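Probable polyketide synthase 1 (Dictyostelium discoideum, PDB 2H84) probably acts as a polyketide synthase, its C-terminal type III domain carrying out iterative polyketide extension and cyclization, with acylpyrones as the products in vitro. Local coordinates at residues 175-188 against 206-220. Residues are numbered along the deposited sequence; the frame is centred on the assembly and turned at random.
Sequences PRNRILVVCTEVCS and FADGSAAYIIGCNPR
Arg-178 and Arg-220 stack their guanidinium groups flat on each other, centres 3.8 Å apart and planes inclined by 22°, a pairing of like charges that Glu-223, salt-bridged to Arg-178 NH1, and the carbonyl oxygens around the pair probably offset. Arg-178 NE donates to Asn-177 O. From the extended Arg-220 chain, NH2 reaches Pro-175 O in the carbonyl plane, on a lone pair, at 3.2 Å, and Arg-176 O from above its carbonyl plane. With an alanine in place of Arg-220, the oxygens of Pro-175 and Arg-176 would probably lose this shared donor, and the Arg-178 guanidinium the group stacked on one of its faces.

Strands 178-185 and 209-216 run antiparallel as neighbours in the central mixed sheet of the N-terminal thiolase-fold half, the former also pairing with strand 119-124. On the face carrying Val-181, which helix 159-171 covers, Tyr-213 CG sits between its backbone N and carbonyl carbon (chi1 61°); the side chain then runs alongside Val-181, presenting one ring face to its CB in a CH-pi contact, 3.8 Å from the centroid. Tyr-213 OH is held by Ser-163. On the other face, beneath helix 84-110, Leu-180 CD1 meets Ile-214 CD1.

At the far end Asp-208 OD1 accepts Ser-188 N through its syn lone pair at 2.8 Å, while OD2 receives Val-66 N. Next to it, Phe-206 packs its CB on Cys-187 CB, and its side chain lies close to Cys-157, the predicted active-site cysteine.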
loop_
_atom_site.group_PDB
_atom_site.type_symbol
_atom_site.label_atom_id
_atom_site.label_comp_id
_atom_site.label_asym_id
_atom_site.label_seq_id
_atom_site.Cartn_x
_atom_site.Cartn_y
_atom_site.Cartn_z
ATOM N N PRO A 175 14.258 18.971 -3.496
ATOM C CA PRO A 175 13.690 19.802 -4.567
ATOM C C PRO A 175 13.853 19.120 -5.920
ATOM O O PRO A 175 13.244 19.511 -6.914
ATOM C CB PRO A 175 14.505 21.087 -4.485
ATOM C CG PRO A 175 15.098 21.061 -3.093
ATOM C CD PRO A 175 15.445 19.617 -2.921
ATOM N N ARG A 176 14.693 18.095 -5.936
ATOM C CA ARG A 176 14.968 17.322 -7.133
ATOM C C ARG A 176 13.746 16.463 -7.494
ATOM O O ARG A 176 13.457 16.207 -8.671
ATOM C CB ARG A 176 16.178 16.415 -6.863
ATOM C CG ARG A 176 16.465 15.440 -7.991
ATOM C CD ARG A 176 17.201 14.320 -7.567
ATOM N NE ARG A 176 16.168 13.557 -7.002
ATOM C CZ ARG A 176 16.392 12.399 -6.478
ATOM N NH1 ARG A 176 17.611 11.890 -6.458
ATOM N NH2 ARG A 176 15.386 11.771 -5.985
ATOM N N ASN A 177 13.036 16.030 -6.458
ATOM C CA ASN A 177 11.874 15.166 -6.594
ATOM C C ASN A 177 10.659 15.721 -7.317
ATOM O O ASN A 177 10.283 16.880 -7.155
ATOM C CB ASN A 177 11.432 14.672 -5.215
ATOM C CG ASN A 177 12.499 13.853 -4.520
ATOM O OD1 ASN A 177 13.551 13.578 -5.098
ATOM N ND2 ASN A 177 12.233 13.454 -3.274
ATOM N N ARG A 178 10.049 14.849 -8.113
ATOM C CA ARG A 178 8.844 15.136 -8.883
ATOM C C ARG A 178 8.062 13.839 -8.854
ATOM O O ARG A 178 8.267 12.957 -9.693
ATOM C CB ARG A 178 9.175 15.501 -10.330
ATOM C CG ARG A 178 9.684 16.917 -10.519
ATOM C CD ARG A 178 8.705 17.941 -9.989
ATOM N NE ARG A 178 9.321 18.712 -8.920
ATOM C CZ ARG A 178 9.476 20.027 -8.948
ATOM N NH1 ARG A 178 9.050 20.719 -9.994
ATOM N NH2 ARG A 178 10.075 20.644 -7.942
ATOM N N ILE A 179 7.173 13.737 -7.869
ATOM C CA ILE A 179 6.347 12.561 -7.649
ATOM C C ILE A 179 5.063 12.506 -8.473
ATOM O O ILE A 179 4.250 13.431 -8.433
ATOM C CB ILE A 179 5.940 12.461 -6.168
ATOM C CG1 ILE A 179 7.159 12.654 -5.271
ATOM C CG2 ILE A 179 5.287 11.125 -5.890
ATOM C CD1 ILE A 179 7.341 14.075 -4.804
ATOM N N LEU A 180 4.891 11.413 -9.213
ATOM C CA LEU A 180 3.695 11.186 -10.019
ATOM C C LEU A 180 2.785 10.243 -9.230
ATOM O O LEU A 180 3.215 9.177 -8.808
ATOM C CB LEU A 180 4.066 10.531 -11.340
ATOM C CG LEU A 180 2.891 9.923 -12.102
ATOM C CD1 LEU A 180 1.994 11.018 -12.648
ATOM C CD2 LEU A 180 3.422 9.058 -13.227
ATOM N N VAL A 181 1.529 10.621 -9.037
ATOM C CA VAL A 181 0.611 9.786 -8.269
ATOM C C VAL A 181 -0.644 9.419 -9.058
ATOM O O VAL A 181 -1.245 10.276 -9.710
ATOM C CB VAL A 181 0.178 10.509 -6.969
ATOM C CG1 VAL A 181 -0.660 9.594 -6.121
ATOM C CG2 VAL A 181 1.390 10.980 -6.190
ATOM N N VAL A 182 -1.037 8.148 -8.991
ATOM C CA VAL A 182 -2.231 7.666 -9.691
ATOM C C VAL A 182 -3.143 6.919 -8.733
ATOM O O VAL A 182 -2.743 5.922 -8.137
ATOM C CB VAL A 182 -1.912 6.649 -10.817
ATOM C CG1 VAL A 182 -2.829 6.898 -12.014
ATOM C CG2 VAL A 182 -0.449 6.702 -11.181
ATOM N N CYS A 183 -4.366 7.401 -8.588
ATOM C CA CYS A 183 -5.336 6.739 -7.744
ATOM C C CYS A 183 -6.389 6.230 -8.718
ATOM O O CYS A 183 -7.048 7.002 -9.418
ATOM C CB CYS A 183 -5.937 7.721 -6.743
ATOM S SG CYS A 183 -4.698 8.478 -5.691
ATOM N N THR A 184 -6.526 4.918 -8.795
ATOM C CA THR A 184 -7.483 4.338 -9.710
ATOM C C THR A 184 -8.262 3.231 -8.995
ATOM O O THR A 184 -7.687 2.340 -8.374
ATOM C CB THR A 184 -6.729 3.869 -11.001
ATOM O OG1 THR A 184 -7.317 2.673 -11.512
ATOM C CG2 THR A 184 -5.228 3.670 -10.726
ATOM N N GLU A 185 -9.586 3.327 -9.055
ATOM C CA GLU A 185 -10.452 2.371 -8.375
ATOM C C GLU A 185 -11.602 1.946 -9.280
ATOM O O GLU A 185 -12.151 2.780 -10.004
ATOM C CB GLU A 185 -11.047 3.011 -7.113
ATOM C CG GLU A 185 -10.053 3.732 -6.208
ATOM C CD GLU A 185 -9.524 2.868 -5.071
ATOM O OE1 GLU A 185 -8.900 3.413 -4.141
ATOM O OE2 GLU A 185 -9.716 1.638 -5.088
ATOM N N VAL A 186 -11.964 0.663 -9.230
ATOM C CA VAL A 186 -13.069 0.138 -10.026
ATOM C C VAL A 186 -14.039 -0.596 -9.111
ATOM O O VAL A 186 -13.794 -1.727 -8.692
ATOM C CB VAL A 186 -12.577 -0.820 -11.127
ATOM C CG1 VAL A 186 -13.762 -1.418 -11.867
ATOM C CG2 VAL A 186 -11.692 -0.076 -12.097
ATOM N N CYS A 187 -15.147 0.071 -8.807
ATOM C CA CYS A 187 -16.171 -0.467 -7.919
ATOM C C CYS A 187 -17.323 -1.207 -8.574
ATOM O O CYS A 187 -17.878 -2.126 -7.980
ATOM C CB CYS A 187 -16.769 0.657 -7.090
ATOM S SG CYS A 187 -15.556 1.767 -6.393
ATOM N N SER A 188 -17.707 -0.786 -9.773
ATOM C CA SER A 188 -18.826 -1.402 -10.475
ATOM C C SER A 188 -18.723 -2.911 -10.553
ATOM O O SER A 188 -19.737 -3.599 -10.609
ATOM C CB SER A 188 -18.951 -0.818 -11.880
ATOM O OG SER A 188 -17.754 -1.000 -12.608
ATOM N N PHE A 206 -21.440 4.353 -6.020
ATOM C CA PHE A 206 -20.068 4.057 -6.453
ATOM C C PHE A 206 -19.883 3.972 -7.957
ATOM O O PHE A 206 -20.749 3.494 -8.676
ATOM C CB PHE A 206 -19.561 2.756 -5.815
ATOM C CG PHE A 206 -19.386 2.833 -4.317
ATOM C CD1 PHE A 206 -18.445 3.694 -3.752
ATOM C CD2 PHE A 206 -20.166 2.044 -3.473
ATOM C CE1 PHE A 206 -18.273 3.762 -2.366
ATOM C CE2 PHE A 206 -20.009 2.098 -2.084
ATOM C CZ PHE A 206 -19.062 2.963 -1.530
ATOM N N ALA A 207 -18.735 4.446 -8.419
ATOM C CA ALA A 207 -18.395 4.435 -9.838
ATOM C C ALA A 207 -16.895 4.161 -9.968
ATOM O O ALA A 207 -16.186 4.076 -8.956
ATOM C CB ALA A 207 -18.747 5.785 -10.483
ATOM N N ASP A 208 -16.419 4.033 -11.208
ATOM C CA ASP A 208 -15.004 3.754 -11.465
ATOM C C ASP A 208 -14.282 4.921 -12.115
ATOM O O ASP A 208 -14.870 5.678 -12.885
ATOM C CB ASP A 208 -14.859 2.535 -12.371
ATOM C CG ASP A 208 -15.847 1.458 -12.045
ATOM O OD1 ASP A 208 -16.024 1.163 -10.845
ATOM O OD2 ASP A 208 -16.434 0.912 -12.995
ATOM N N GLY A 209 -12.995 5.051 -11.819
ATOM C CA GLY A 209 -12.232 6.137 -12.396
ATOM C C GLY A 209 -10.780 6.126 -11.967
ATOM O O GLY A 209 -10.379 5.359 -11.081
ATOM N N SER A 210 -9.989 6.987 -12.601
ATOM C CA SER A 210 -8.569 7.093 -12.316
ATOM C C SER A 210 -8.163 8.544 -12.430
ATOM O O SER A 210 -8.552 9.230 -13.373
ATOM C CB SER A 210 -7.768 6.269 -13.327
ATOM O OG SER A 210 -6.378 6.288 -13.034
ATOM N N ALA A 211 -7.369 9.004 -11.471
ATOM C CA ALA A 211 -6.894 10.383 -11.454
ATOM C C ALA A 211 -5.423 10.406 -11.080
ATOM O O ALA A 211 -5.004 9.705 -10.162
ATOM C CB ALA A 211 -7.691 11.187 -10.447
ATOM N N ALA A 212 -4.634 11.199 -11.794
ATOM C CA ALA A 212 -3.211 11.295 -11.488
ATOM C C ALA A 212 -2.772 12.752 -11.372
ATOM O O ALA A 212 -3.407 13.649 -11.934
ATOM C CB ALA A 212 -2.394 10.582 -12.558
ATOM N N TYR A 213 -1.696 12.991 -10.629
ATOM C CA TYR A 213 -1.180 14.343 -10.480
ATOM C C TYR A 213 0.336 14.351 -10.233
ATOM O O TYR A 213 0.895 13.379 -9.737
ATOM C CB TYR A 213 -1.937 15.067 -9.351
ATOM C CG TYR A 213 -1.796 14.429 -7.991
ATOM C CD1 TYR A 213 -0.743 14.776 -7.143
ATOM C CD2 TYR A 213 -2.699 13.457 -7.558
ATOM C CE1 TYR A 213 -0.585 14.167 -5.896
ATOM C CE2 TYR A 213 -2.549 12.843 -6.314
ATOM C CZ TYR A 213 -1.489 13.203 -5.489
ATOM O OH TYR A 213 -1.330 12.595 -4.266
ATOM N N ILE A 214 0.998 15.433 -10.635
ATOM C CA ILE A 214 2.431 15.582 -10.422
ATOM C C ILE A 214 2.593 16.547 -9.246
ATOM O O ILE A 214 1.864 17.532 -9.137
ATOM C CB ILE A 214 3.117 16.203 -11.636
ATOM C CG1 ILE A 214 2.736 15.437 -12.907
ATOM C CG2 ILE A 214 4.616 16.210 -11.419
ATOM C CD1 ILE A 214 3.235 14.013 -12.958
ATOM N N ILE A 215 3.549 16.279 -8.369
ATOM C CA ILE A 215 3.749 17.138 -7.205
ATOM C C ILE A 215 5.232 17.309 -6.879
ATOM O O ILE A 215 6.015 16.377 -7.033
ATOM C CB ILE A 215 3.019 16.542 -5.989
ATOM C CG1 ILE A 215 3.250 17.398 -4.757
ATOM C CG2 ILE A 215 3.502 15.125 -5.737
ATOM C CD1 ILE A 215 2.527 16.877 -3.550
ATOM N N GLY A 216 5.620 18.503 -6.435
ATOM C CA GLY A 216 7.014 18.747 -6.106
ATOM C C GLY A 216 7.245 20.070 -5.401
ATOM O O GLY A 216 6.323 20.867 -5.248
ATOM N N CYS A 217 8.479 20.308 -4.963
ATOM C CA CYS A 217 8.808 21.551 -4.275
ATOM C C CYS A 217 9.606 22.482 -5.161
ATOM O O CYS A 217 10.259 22.046 -6.107
ATOM C CB CYS A 217 9.607 21.272 -3.008
ATOM S SG CYS A 217 8.660 20.490 -1.699
ATOM N N ASN A 218 9.565 23.771 -4.844
ATOM C CA ASN A 218 10.301 24.747 -5.631
ATOM C C ASN A 218 9.923 24.612 -7.091
ATOM O O ASN A 218 10.622 23.959 -7.866
ATOM C CB ASN A 218 11.814 24.535 -5.478
ATOM C CG ASN A 218 12.262 24.566 -4.029
ATOM O OD1 ASN A 218 12.066 25.557 -3.323
ATOM N ND2 ASN A 218 12.866 23.473 -3.576
ATOM N N PRO A 219 8.791 25.207 -7.480
ATOM C CA PRO A 219 8.360 25.129 -8.875
ATOM C C PRO A 219 9.496 25.562 -9.794
ATOM O O PRO A 219 10.345 26.368 -9.412
ATOM C CB PRO A 219 7.165 26.076 -8.912
ATOM C CG PRO A 219 6.551 25.841 -7.579
ATOM C CD PRO A 219 7.754 25.840 -6.647
ATOM N N ARG A 220 9.515 25.010 -10.999
ATOM C CA ARG A 220 10.557 25.332 -11.959
ATOM C C ARG A 220 10.069 26.266 -13.076
ATOM O O ARG A 220 8.862 26.439 -13.283
ATOM C CB ARG A 220 11.133 24.034 -12.532
ATOM C CG ARG A 220 11.659 23.100 -11.444
ATOM C CD ARG A 220 12.058 21.719 -11.974
ATOM N NE ARG A 220 12.454 20.815 -10.892
ATOM C CZ ARG A 220 12.650 19.508 -11.038
ATOM N NH1 ARG A 220 12.493 18.937 -12.225
ATOM N NH2 ARG A 220 12.986 18.768 -9.988
#